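Local coordinates for protein Phi class glutathione transferase GSTF1 (Populus tremula x Populus tremuloides, PDB 4RI6) that binds glutathione and probably transfers it to electrophilic substrates, releasing halide from organic halides, as a Phi class glutathione transferase, at residues A[14-19]-A[55-60]; A[146-151]-A[188-193]; A[26-31]-A[78-83]; A[97-102]-A[163-168]. One frame throughout, in Å; residues are numbered along the deposited sequence.

In the fold
Interactions 1 and 3 belong to the thioredoxin-like N-terminal domain, interactions 2 and 4 to the helical C-terminal part. Interactions 1 and 3 both reach the four-stranded mixed sheet and alternate along the chain, with centres 15 Å apart. Both close before interactions 4 and 2 open, and those two also alternate. Helix 130-150 lies between helices 93-122 and 164-179 in the chain, and Tyr147 and Lys150 of interaction 2 pack on Trp102 of interaction 4. Interaction 1 meets interaction 4 where Arg18 probably hydrogen-bonds Ser168, so the glutathione-binding half is tied directly to the helical half. Interaction 2 lies farthest from the chain's centre, 28 Å from interaction 1 and 31 Å from interaction 3 between centres.

Interaction 1: residues A[14-19]-A[55-60]; sequences TAVSRV and QVPAFK. With GSH (glutathione), chain C.
The first turns of helix 14-25 pass over the loop that leads into strand 58-60, and the two backbones come closest at Val16 and Pro57, whose CA atoms are 5.2 Å apart. This is the cis-proline loop of the thioredoxin fold: the peptide bond before Pro57 is cis, and the loop in front of it binds glutathione. No hydrogen bond joins the two segments, and the contact is apolar and buried. The proline ring points at the helix and meets three side chains. Ala15 CB sits 3.5 Å from Pro57 CD. One helical turn on, Val19 CG2 meets Pro57 CG tip to tip at 3.8 Å. Val16 slides past the ring in the opposite direction, and its CG2, beside its own backbone N, also touches Val56 CG2. Val19 reaches on to Ile7 of the sheet.

The loop turns its polar backbone to the ligand. Val56 N donates to GSH O2 at 2.7 Å, and GSH N2 returns a nearly straight bond to Val56 O (172°). This pair holds the cysteinyl part of the tripeptide as an added strand would be held. Gln55 NE2 donates to the glycyl carboxylate oxygen GSH O31 at 3.3 Å and also lies 2.6 Å from GSH OE1. Glu68, Ser69 and Gln42 bind the ligand elsewhere. On the helix side, Thr14 OG1 stands between its backbone N and carbonyl carbon, 3.4 Å from GSH SG2.

Interaction 2: residues A[146-151]-A[188-193]; sequences IYEQKL and SRKNVN
Glu148 lays its carboxylate flat over the amide of Asn191, the two planes 9° apart and the side chains crossing at about a right angle. Its CG is anti to the backbone N, and a bend at chi2 (66°) turns the carboxylate onto the start of helix 190-200. OE2 accepts from Asn191 N at 2.8 Å. OE1 accepts from Val192 N, also at 2.8 Å. Both oxygens use their syn lone pairs. The contact joins the C-terminal end of helix 130-150 to the first turn of helix 190-200, within the helical GST C-terminal domain. The negative group there probably also gains from the helix dipole. Asn191 answers with ND2, which donates to Glu148 O in an almost straight bond (176°). Water 1 links OE2 to Lys190 NZ, and water 2 links it to Lys190 N. An alanine in place of Glu148 would lose both carboxylate bonds and would probably leave the first turn of helix 190-200 less firmly held. Beside the polar patch, Val192 CG2 packs on Tyr147 CB at 4.0 Å, and Leu151 CB meets Asn191 CB at 3.8 Å. The Tyr147 side chain leads away to helix 93-122, also packs on Phe53 of the second subunit, and its OH is hydrogen-bonded to His169.

Interaction 3: residues A[26-31]-A[78-83]; sequences KDVPFH and DKYADK
Helix 69-79 ends beside the connection between helix 14-25 and strand 30-33, part of the beta-alpha-beta unit of the thioredoxin-like domain. That connection leaves its helix through a Schellman motif, with Asp27 at positive phi.

Along the second segment, Lys79 comes first. It makes no contact with residues 26-31, but its NZ donates to Tyr80 OH and forms a salt bridge with Asp61. Its CG lies over one face of the Tyr80 ring. Val28 lies over the opposite face, so the ring is held between a lysine chain and a valine. Val28 CG2 stands 3.6 Å from the ring centroid and only 15° off the normal, a clear CH-pi contact. The other branch, CG1, reaches toward the phenol end, 3.8 Å from Tyr80 CZ. Behind Val28 lies Leu23 of helix 14-25.

Tyr80 also starts a type I turn that runs to Lys83. Three carbonyls of the turn, those of Tyr80, Ala81 and Lys83, receive bonds from one ammonium group. Lys26 is bent at chi2 and chi3, which brings NZ into the turn. The best bond goes to Lys83 O, 2.8 Å from Lys26 NZ and nearly along the C=O axis. Weak bonds run from the same nitrogen to Tyr80 O and Ala81 O, and Asn85 O accepts from it too. The ammonium thus ties the turn to the end of helix 14-25. Lys83 makes the return contact: its chain runs across the backbone of Lys26 and Asp27, then bends at chi4. Its NZ forms a salt bridge with Asp27 OD2 at 3.5 Å.

Interaction 4: residues A[97-102]-A[163-168]; sequences ANIDQW and SFADLS
This is a small, buried, apolar helix-to-helix contact in the all-helical part of the glutathione transferase fold, where the N-terminal end of helix 164-179 lies against helix 93-122. The two short segments run nearly parallel, with axes 8.6 Å apart at closest approach and a crossing angle of -18°. Where the backbones are nearest, at Trp102 and Ala165, the second helix presents only a methyl group. Ala165 points toward helix 93-122, and its CB lies 3.5 Å from Trp102 CB. The same methyl touches the Ile99 carbonyl, with Ala165 CB 3.7 Å from Ile99 O. The Trp102 indole leads away from this spot, so the tryptophan meets Ala165 through its CB.

Ile99 packs on the N-cap residue of the second helix. Its CG2, anti to the backbone N, touches Ser163 OG at 3.4 Å, while CG1 and CD1 lie alongside Ser163 CB. Ser163 is held in a capping box. Its OG accepts from Ala165 N, and its own N donates to Asp166 OD2 at 2.9 Å, on the anti lone pair. The other oxygen of Asp166 accepts from Trp195 and from Leu157 N. An alanine in place of Ile99 would lose the CG2, CG1 and CD1 contacts and would probably leave the N-cap serine less tightly packed.

Around the contact, Phe164 packs on helices 14-25 and 69-79. The Trp102 ring reaches helix 130-150 and meets Phe67 of the second subunit edge-to-face. Asp100 forms a salt bridge with Arg74 of that subunit, so helix 93-122 packs on helix 164-179 and also contributes to the dimer interface.

Interaction 1: residues A[14-19]-A[55-60]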
# COMPACT_ATOMS: atom_id res chain seq x y z
N THR A 14 -4.73 4.90 14.13
CA THR A 14 -3.47 5.16 13.42
C THR A 14 -3.71 5.71 12.03
O THR A 14 -3.03 6.64 11.62
CB THR A 14 -2.63 3.89 13.31
OG1 THR A 14 -3.45 2.84 12.78
CG2 THR A 14 -2.10 3.48 14.67
N ALA A 15 -4.68 5.14 11.32
CA ALA A 15 -4.97 5.61 9.97
C ALA A 15 -5.57 7.02 9.97
O ALA A 15 -5.27 7.82 9.10
CB ALA A 15 -5.90 4.63 9.26
N VAL A 16 -6.43 7.32 10.93
CA VAL A 16 -6.90 8.71 11.08
C VAL A 16 -5.72 9.65 11.37
O VAL A 16 -5.62 10.74 10.82
CB VAL A 16 -7.96 8.83 12.21
CG1 VAL A 16 -8.34 10.31 12.45
CG2 VAL A 16 -9.22 8.00 11.88
N SER A 17 -4.83 9.23 12.26
CA SER A 17 -3.68 10.05 12.65
C SER A 17 -2.79 10.38 11.45
O SER A 17 -2.25 11.48 11.35
CB SER A 17 -2.85 9.33 13.73
OG SER A 17 -3.52 9.38 14.98
N ARG A 18 -2.63 9.42 10.56
CA ARG A 18 -1.88 9.63 9.33
C ARG A 18 -2.49 10.77 8.53
O ARG A 18 -1.79 11.65 8.05
CB ARG A 18 -1.84 8.34 8.51
CG ARG A 18 -1.11 8.47 7.19
CD ARG A 18 -1.09 7.15 6.39
NE ARG A 18 -0.28 6.20 7.12
CZ ARG A 18 -0.73 5.21 7.87
NH1 ARG A 18 -2.03 4.94 7.96
NH2 ARG A 18 0.15 4.48 8.53
N VAL A 19 -3.81 10.77 8.41
CA VAL A 19 -4.46 11.82 7.65
C VAL A 19 -4.36 13.17 8.36
O VAL A 19 -4.09 14.20 7.73
CB VAL A 19 -5.94 11.45 7.37
CG1 VAL A 19 -6.69 12.62 6.77
CG2 VAL A 19 -6.01 10.27 6.44
N GLN A 55 -14.31 0.83 7.96
CA GLN A 55 -13.09 1.28 8.63
C GLN A 55 -12.99 2.77 8.57
O GLN A 55 -13.72 3.41 7.83
CB GLN A 55 -11.86 0.63 8.00
CG GLN A 55 -11.95 -0.86 8.07
CD GLN A 55 -10.67 -1.52 7.71
OE1 GLN A 55 -10.34 -1.63 6.53
NE2 GLN A 55 -9.93 -1.96 8.72
N VAL A 56 -12.08 3.32 9.38
CA VAL A 56 -11.79 4.74 9.38
C VAL A 56 -10.35 4.95 8.94
O VAL A 56 -9.52 4.12 9.20
CB VAL A 56 -12.04 5.37 10.77
CG1 VAL A 56 -13.54 5.31 11.11
CG2 VAL A 56 -11.23 4.68 11.85
N PRO A 57 -10.04 6.08 8.31
CA PRO A 57 -10.89 7.24 8.08
C PRO A 57 -11.64 7.23 6.76
O PRO A 57 -11.37 6.42 5.88
CB PRO A 57 -9.88 8.39 8.08
CG PRO A 57 -8.72 7.80 7.43
CD PRO A 57 -8.64 6.39 7.95
N ALA A 58 -12.56 8.17 6.64
CA ALA A 58 -13.09 8.60 5.36
C ALA A 58 -12.88 10.10 5.23
O ALA A 58 -12.74 10.81 6.23
CB ALA A 58 -14.56 8.22 5.21
N PHE A 59 -12.88 10.57 3.99
CA PHE A 59 -12.61 11.95 3.65
C PHE A 59 -13.70 12.47 2.72
O PHE A 59 -14.11 11.75 1.80
CB PHE A 59 -11.24 12.03 2.97
CG PHE A 59 -10.97 13.35 2.32
CD1 PHE A 59 -11.51 13.66 1.09
CD2 PHE A 59 -10.14 14.28 2.93
CE1 PHE A 59 -11.27 14.89 0.50
CE2 PHE A 59 -9.88 15.49 2.34
CZ PHE A 59 -10.44 15.80 1.12
N LYS A 60 -14.17 13.70 2.96
CA LYS A 60 -15.05 14.41 2.03
C LYS A 60 -14.60 15.85 1.83
O LYS A 60 -14.24 16.53 2.78
CB LYS A 60 -16.51 14.44 2.52
CG LYS A 60 -17.20 13.11 2.73
CD LYS A 60 -18.67 13.36 3.09
CE LYS A 60 -19.43 12.09 3.40
NZ LYS A 60 -20.84 12.37 3.71
N1 GSH C . -6.04 0.52 5.20
CA1 GSH C . -6.96 1.42 5.88
C1 GSH C . -6.53 2.88 5.86
O11 GSH C . -5.34 3.08 5.86
O12 GSH C . -7.36 3.82 5.81
CB1 GSH C . -6.92 0.90 7.30
CG1 GSH C . -8.19 1.30 7.99
CD1 GSH C . -8.27 0.61 9.32
OE1 GSH C . -7.94 -0.55 9.50
N2 GSH C . -8.75 1.40 10.26
CA2 GSH C . -8.99 1.04 11.62
C2 GSH C . -10.47 0.78 11.76
O2 GSH C . -11.23 1.45 11.10
CB2 GSH C . -8.50 2.24 12.45
SG2 GSH C . -6.74 2.12 12.86
N3 GSH C . -10.83 -0.17 12.62
CA3 GSH C . -12.22 -0.47 12.92
C3 GSH C . -12.74 -1.63 12.11
O31 GSH C . -12.01 -2.15 11.24
O32 GSH C . -13.90 -2.03 12.34

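Interaction 2: residues A[146-151]-A[188-193]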
# COMPACT_ATOMS: atom_id res chain seq x y z
N ILE A 146 17.21 -2.88 8.11
CA ILE A 146 17.37 -2.29 6.80
C ILE A 146 17.27 -0.77 6.87
O ILE A 146 18.07 -0.05 6.26
CB ILE A 146 16.35 -2.86 5.81
CG1 ILE A 146 16.61 -4.35 5.65
CG2 ILE A 146 16.43 -2.13 4.48
CD1 ILE A 146 15.55 -5.09 4.97
N TYR A 147 16.32 -0.28 7.66
CA TYR A 147 16.20 1.16 7.87
C TYR A 147 17.45 1.71 8.53
O TYR A 147 17.86 2.81 8.22
CB TYR A 147 14.99 1.51 8.73
CG TYR A 147 13.62 1.38 8.10
CD1 TYR A 147 13.42 0.69 6.91
CD2 TYR A 147 12.52 1.98 8.70
CE1 TYR A 147 12.15 0.59 6.36
CE2 TYR A 147 11.28 1.88 8.16
CZ TYR A 147 11.09 1.19 6.99
OH TYR A 147 9.82 1.12 6.48
N GLU A 148 18.02 0.96 9.46
CA GLU A 148 19.23 1.42 10.16
C GLU A 148 20.35 1.71 9.15
O GLU A 148 21.06 2.69 9.27
CB GLU A 148 19.68 0.38 11.18
CG GLU A 148 20.96 0.77 11.95
CD GLU A 148 20.78 1.98 12.84
OE1 GLU A 148 19.62 2.39 13.05
OE2 GLU A 148 21.81 2.52 13.33
N GLN A 149 20.47 0.84 8.15
CA GLN A 149 21.49 1.03 7.12
C GLN A 149 21.15 2.24 6.24
O GLN A 149 22.00 3.11 6.00
CB GLN A 149 21.64 -0.27 6.30
CG GLN A 149 22.20 -1.46 7.14
CD GLN A 149 22.02 -2.87 6.53
OE1 GLN A 149 20.94 -3.26 6.10
NE2 GLN A 149 23.10 -3.65 6.55
N LYS A 150 19.91 2.32 5.79
CA LYS A 150 19.44 3.43 4.96
C LYS A 150 19.62 4.77 5.65
O LYS A 150 20.07 5.76 5.03
CB LYS A 150 17.96 3.21 4.62
CG LYS A 150 17.33 4.28 3.72
CD LYS A 150 17.90 4.19 2.30
CE LYS A 150 17.33 5.23 1.31
NZ LYS A 150 17.77 6.60 1.60
N LEU A 151 19.27 4.82 6.93
CA LEU A 151 19.29 6.07 7.68
C LEU A 151 20.72 6.45 8.14
O LEU A 151 20.94 7.52 8.69
CB LEU A 151 18.32 5.98 8.86
CG LEU A 151 16.86 5.93 8.40
CD1 LEU A 151 15.97 5.46 9.50
CD2 LEU A 151 16.39 7.27 7.87
N SER A 188 17.05 1.14 20.23
CA SER A 188 18.32 0.40 20.29
C SER A 188 19.13 0.47 19.00
O SER A 188 20.28 0.02 18.95
CB SER A 188 18.09 -1.06 20.64
OG SER A 188 17.55 -1.78 19.54
N ARG A 189 18.54 1.06 17.97
CA ARG A 189 19.17 1.22 16.66
C ARG A 189 19.49 2.70 16.49
O ARG A 189 18.60 3.53 16.42
CB ARG A 189 18.22 0.71 15.57
CG ARG A 189 18.10 -0.80 15.54
CD ARG A 189 16.99 -1.30 14.59
NE ARG A 189 17.07 -2.74 14.50
CZ ARG A 189 16.60 -3.59 15.40
NH1 ARG A 189 15.88 -3.17 16.43
NH2 ARG A 189 16.87 -4.87 15.29
N LYS A 190 20.77 3.05 16.45
CA LYS A 190 21.14 4.45 16.60
C LYS A 190 20.61 5.36 15.48
O LYS A 190 20.09 6.42 15.77
CB LYS A 190 22.67 4.61 16.75
CG LYS A 190 23.51 4.48 15.49
CD LYS A 190 24.95 4.93 15.76
CE LYS A 190 25.79 4.86 14.50
NZ LYS A 190 26.10 3.45 14.14
N ASN A 191 20.72 4.95 14.22
CA ASN A 191 20.20 5.81 13.15
C ASN A 191 18.67 5.87 13.16
O ASN A 191 18.10 6.92 12.93
CB ASN A 191 20.71 5.36 11.79
CG ASN A 191 22.21 5.39 11.67
OD1 ASN A 191 22.89 6.20 12.31
ND2 ASN A 191 22.73 4.50 10.84
N VAL A 192 18.03 4.73 13.39
CA VAL A 192 16.57 4.68 13.50
C VAL A 192 16.11 5.55 14.65
O VAL A 192 15.13 6.26 14.55
CB VAL A 192 16.08 3.21 13.67
CG1 VAL A 192 14.60 3.15 14.05
CG2 VAL A 192 16.31 2.48 12.38
N ASN A 193 16.84 5.50 15.76
CA ASN A 193 16.47 6.31 16.90
C ASN A 193 16.60 7.80 16.61
O ASN A 193 15.75 8.58 17.02
CB ASN A 193 17.32 5.92 18.12
CG ASN A 193 16.95 6.72 19.34
OD1 ASN A 193 15.90 6.51 19.94
ND2 ASN A 193 17.82 7.64 19.70
O HOH W 1 24.26 1.92 12.89
O HOH W 2 22.66 0.85 15.88

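Interaction 3: residues A[26-31]-A[78-83]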
# COMPACT_ATOMS: atom_id res chain seq x y z
N LYS A 26 0.05 20.18 5.61
CA LYS A 26 -0.37 20.89 4.41
C LYS A 26 -1.17 22.15 4.71
O LYS A 26 -1.61 22.82 3.77
CB LYS A 26 -1.19 19.97 3.51
CG LYS A 26 -0.36 18.82 2.97
CD LYS A 26 0.85 19.29 2.15
CE LYS A 26 0.47 20.21 1.00
NZ LYS A 26 1.64 20.57 0.14
N ASP A 27 -1.35 22.49 5.99
CA ASP A 27 -2.05 23.70 6.40
C ASP A 27 -3.49 23.69 5.87
O ASP A 27 -4.01 24.72 5.48
CB ASP A 27 -1.28 24.93 5.89
CG ASP A 27 -1.83 26.24 6.43
OD1 ASP A 27 -2.40 26.25 7.54
OD2 ASP A 27 -1.68 27.27 5.72
N VAL A 28 -4.11 22.51 5.84
CA VAL A 28 -5.47 22.39 5.34
C VAL A 28 -6.44 22.37 6.50
O VAL A 28 -6.39 21.46 7.32
CB VAL A 28 -5.65 21.13 4.50
CG1 VAL A 28 -7.09 21.01 4.03
CG2 VAL A 28 -4.71 21.18 3.32
N PRO A 29 -7.34 23.36 6.56
CA PRO A 29 -8.31 23.30 7.65
C PRO A 29 -9.26 22.13 7.46
O PRO A 29 -9.54 21.76 6.32
CB PRO A 29 -9.06 24.63 7.54
CG PRO A 29 -8.15 25.53 6.72
CD PRO A 29 -7.47 24.59 5.77
N PHE A 30 -9.73 21.56 8.56
CA PHE A 30 -10.57 20.38 8.48
C PHE A 30 -11.56 20.37 9.63
O PHE A 30 -11.39 21.07 10.63
CB PHE A 30 -9.72 19.09 8.49
CG PHE A 30 -8.93 18.90 9.74
CD1 PHE A 30 -9.49 18.27 10.84
CD2 PHE A 30 -7.63 19.35 9.82
CE1 PHE A 30 -8.76 18.11 12.01
CE2 PHE A 30 -6.89 19.19 10.97
CZ PHE A 30 -7.47 18.56 12.07
N HIS A 31 -12.62 19.60 9.44
CA HIS A 31 -13.60 19.31 10.47
C HIS A 31 -13.59 17.81 10.70
O HIS A 31 -13.71 17.04 9.76
CB HIS A 31 -14.99 19.80 10.05
CG HIS A 31 -16.09 19.39 10.98
ND1 HIS A 31 -16.14 19.80 12.29
CD2 HIS A 31 -17.20 18.64 10.77
CE1 HIS A 31 -17.22 19.30 12.87
NE2 HIS A 31 -17.88 18.59 11.97
N ASP A 78 -1.78 16.44 -3.52
CA ASP A 78 -1.99 16.85 -4.90
C ASP A 78 -2.81 18.14 -4.99
O ASP A 78 -2.40 19.13 -5.61
CB ASP A 78 -2.69 15.72 -5.66
CG ASP A 78 -2.44 15.76 -7.16
OD1 ASP A 78 -2.03 16.82 -7.68
OD2 ASP A 78 -2.68 14.73 -7.82
N LYS A 79 -3.98 18.11 -4.35
CA LYS A 79 -4.88 19.26 -4.37
C LYS A 79 -4.26 20.52 -3.79
O LYS A 79 -4.50 21.62 -4.28
CB LYS A 79 -6.15 18.93 -3.58
CG LYS A 79 -7.16 20.07 -3.56
CD LYS A 79 -8.42 19.70 -2.80
CE LYS A 79 -9.37 20.88 -2.73
NZ LYS A 79 -10.50 20.63 -1.78
N TYR A 80 -3.48 20.34 -2.73
CA TYR A 80 -2.92 21.45 -1.98
C TYR A 80 -1.41 21.49 -2.14
O TYR A 80 -0.69 21.83 -1.21
CB TYR A 80 -3.29 21.34 -0.51
CG TYR A 80 -4.78 21.35 -0.23
CD1 TYR A 80 -5.49 22.54 -0.20
CD2 TYR A 80 -5.46 20.18 0.03
CE1 TYR A 80 -6.84 22.56 0.06
CE2 TYR A 80 -6.82 20.18 0.29
CZ TYR A 80 -7.51 21.37 0.31
OH TYR A 80 -8.87 21.40 0.58
N ALA A 81 -0.93 21.13 -3.33
CA ALA A 81 0.50 21.09 -3.60
C ALA A 81 1.21 22.37 -3.18
O ALA A 81 2.29 22.31 -2.61
CB ALA A 81 0.75 20.82 -5.08
N ASP A 82 0.60 23.51 -3.45
CA ASP A 82 1.26 24.81 -3.28
C ASP A 82 1.06 25.38 -1.88
O ASP A 82 1.42 26.53 -1.61
CB ASP A 82 0.75 25.80 -4.32
CG ASP A 82 1.69 26.96 -4.55
OD1 ASP A 82 2.91 26.79 -4.35
OD2 ASP A 82 1.21 28.06 -4.92
N LYS A 83 0.51 24.57 -0.99
CA LYS A 83 0.10 25.01 0.33
C LYS A 83 0.95 24.32 1.40
O LYS A 83 1.41 23.19 1.18
CB LYS A 83 -1.38 24.69 0.54
CG LYS A 83 -2.18 25.61 1.42
CD LYS A 83 -3.63 25.15 1.43
CE LYS A 83 -4.45 25.75 2.56
NZ LYS A 83 -3.95 27.07 3.06

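Interaction 4: residues A[97-102]-A[163-168]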
# COMPACT_ATOMS: atom_id res chain seq x y z
N ALA A 97 8.18 10.03 -6.83
CA ALA A 97 8.36 8.58 -6.93
C ALA A 97 9.38 8.09 -5.92
O ALA A 97 9.22 7.04 -5.30
CB ALA A 97 8.79 8.21 -8.32
N ASN A 98 10.44 8.85 -5.75
CA ASN A 98 11.46 8.49 -4.79
C ASN A 98 10.92 8.37 -3.37
O ASN A 98 11.30 7.46 -2.64
CB ASN A 98 12.60 9.52 -4.81
CG ASN A 98 13.64 9.23 -3.77
OD1 ASN A 98 14.27 8.18 -3.78
ND2 ASN A 98 13.81 10.15 -2.85
N ILE A 99 10.03 9.28 -2.99
CA ILE A 99 9.32 9.19 -1.73
C ILE A 99 8.34 8.02 -1.71
O ILE A 99 8.26 7.27 -0.74
CB ILE A 99 8.58 10.51 -1.46
CG1 ILE A 99 9.61 11.60 -1.18
CG2 ILE A 99 7.61 10.39 -0.27
CD1 ILE A 99 9.05 13.00 -1.35
N ASP A 100 7.63 7.86 -2.82
CA ASP A 100 6.54 6.89 -2.89
C ASP A 100 7.01 5.45 -2.66
O ASP A 100 6.29 4.65 -2.05
CB ASP A 100 5.85 7.01 -4.25
CG ASP A 100 4.48 6.36 -4.28
OD1 ASP A 100 3.70 6.52 -3.33
OD2 ASP A 100 4.18 5.69 -5.29
N GLN A 101 8.22 5.10 -3.10
CA GLN A 101 8.68 3.72 -2.87
C GLN A 101 8.79 3.44 -1.36
O GLN A 101 8.56 2.31 -0.94
CB GLN A 101 10.01 3.45 -3.58
CG GLN A 101 11.17 4.20 -3.00
CD GLN A 101 12.40 4.19 -3.89
OE1 GLN A 101 12.70 3.20 -4.57
NE2 GLN A 101 13.12 5.31 -3.90
N TRP A 102 9.11 4.45 -0.55
CA TRP A 102 9.22 4.28 0.90
C TRP A 102 7.83 4.35 1.54
O TRP A 102 7.60 3.75 2.58
CB TRP A 102 10.19 5.31 1.50
CG TRP A 102 11.58 5.03 1.06
CD1 TRP A 102 12.27 5.65 0.06
CD2 TRP A 102 12.44 4.00 1.56
NE1 TRP A 102 13.50 5.07 -0.09
CE2 TRP A 102 13.63 4.05 0.81
CE3 TRP A 102 12.32 3.04 2.56
CZ2 TRP A 102 14.68 3.20 1.04
CZ3 TRP A 102 13.35 2.19 2.78
CH2 TRP A 102 14.52 2.27 2.04
N SER A 163 9.45 13.61 4.56
CA SER A 163 8.47 13.36 3.52
C SER A 163 7.31 12.58 4.05
O SER A 163 7.32 12.10 5.19
CB SER A 163 9.09 12.60 2.34
OG SER A 163 9.20 11.22 2.62
N PHE A 164 6.31 12.39 3.19
CA PHE A 164 5.19 11.55 3.56
C PHE A 164 5.64 10.13 3.92
O PHE A 164 4.99 9.45 4.72
CB PHE A 164 4.15 11.50 2.42
CG PHE A 164 2.92 10.76 2.82
CD1 PHE A 164 2.05 11.32 3.72
CD2 PHE A 164 2.68 9.47 2.38
CE1 PHE A 164 0.96 10.65 4.16
CE2 PHE A 164 1.57 8.79 2.81
CZ PHE A 164 0.70 9.39 3.69
N ALA A 165 6.75 9.67 3.34
CA ALA A 165 7.25 8.35 3.71
C ALA A 165 7.54 8.28 5.19
O ALA A 165 7.16 7.32 5.85
CB ALA A 165 8.48 8.00 2.92
N ASP A 166 8.20 9.30 5.73
CA ASP A 166 8.47 9.32 7.18
C ASP A 166 7.18 9.47 7.96
O ASP A 166 6.94 8.75 8.94
CB ASP A 166 9.44 10.44 7.52
CG ASP A 166 10.66 10.42 6.64
OD1 ASP A 166 11.53 9.54 6.82
OD2 ASP A 166 10.75 11.30 5.76
N LEU A 167 6.34 10.40 7.51
CA LEU A 167 5.07 10.69 8.17
C LEU A 167 4.26 9.42 8.35
O LEU A 167 3.72 9.16 9.42
CB LEU A 167 4.29 11.75 7.39
CG LEU A 167 3.01 12.30 8.02
CD1 LEU A 167 2.68 13.65 7.40
CD2 LEU A 167 1.83 11.33 7.86
N SER A 168 4.24 8.58 7.32
CA SER A 168 3.38 7.43 7.33
C SER A 168 3.79 6.39 8.40
O SER A 168 2.94 5.56 8.79
CB SER A 168 3.36 6.80 5.92
OG SER A 168 2.23 5.99 5.72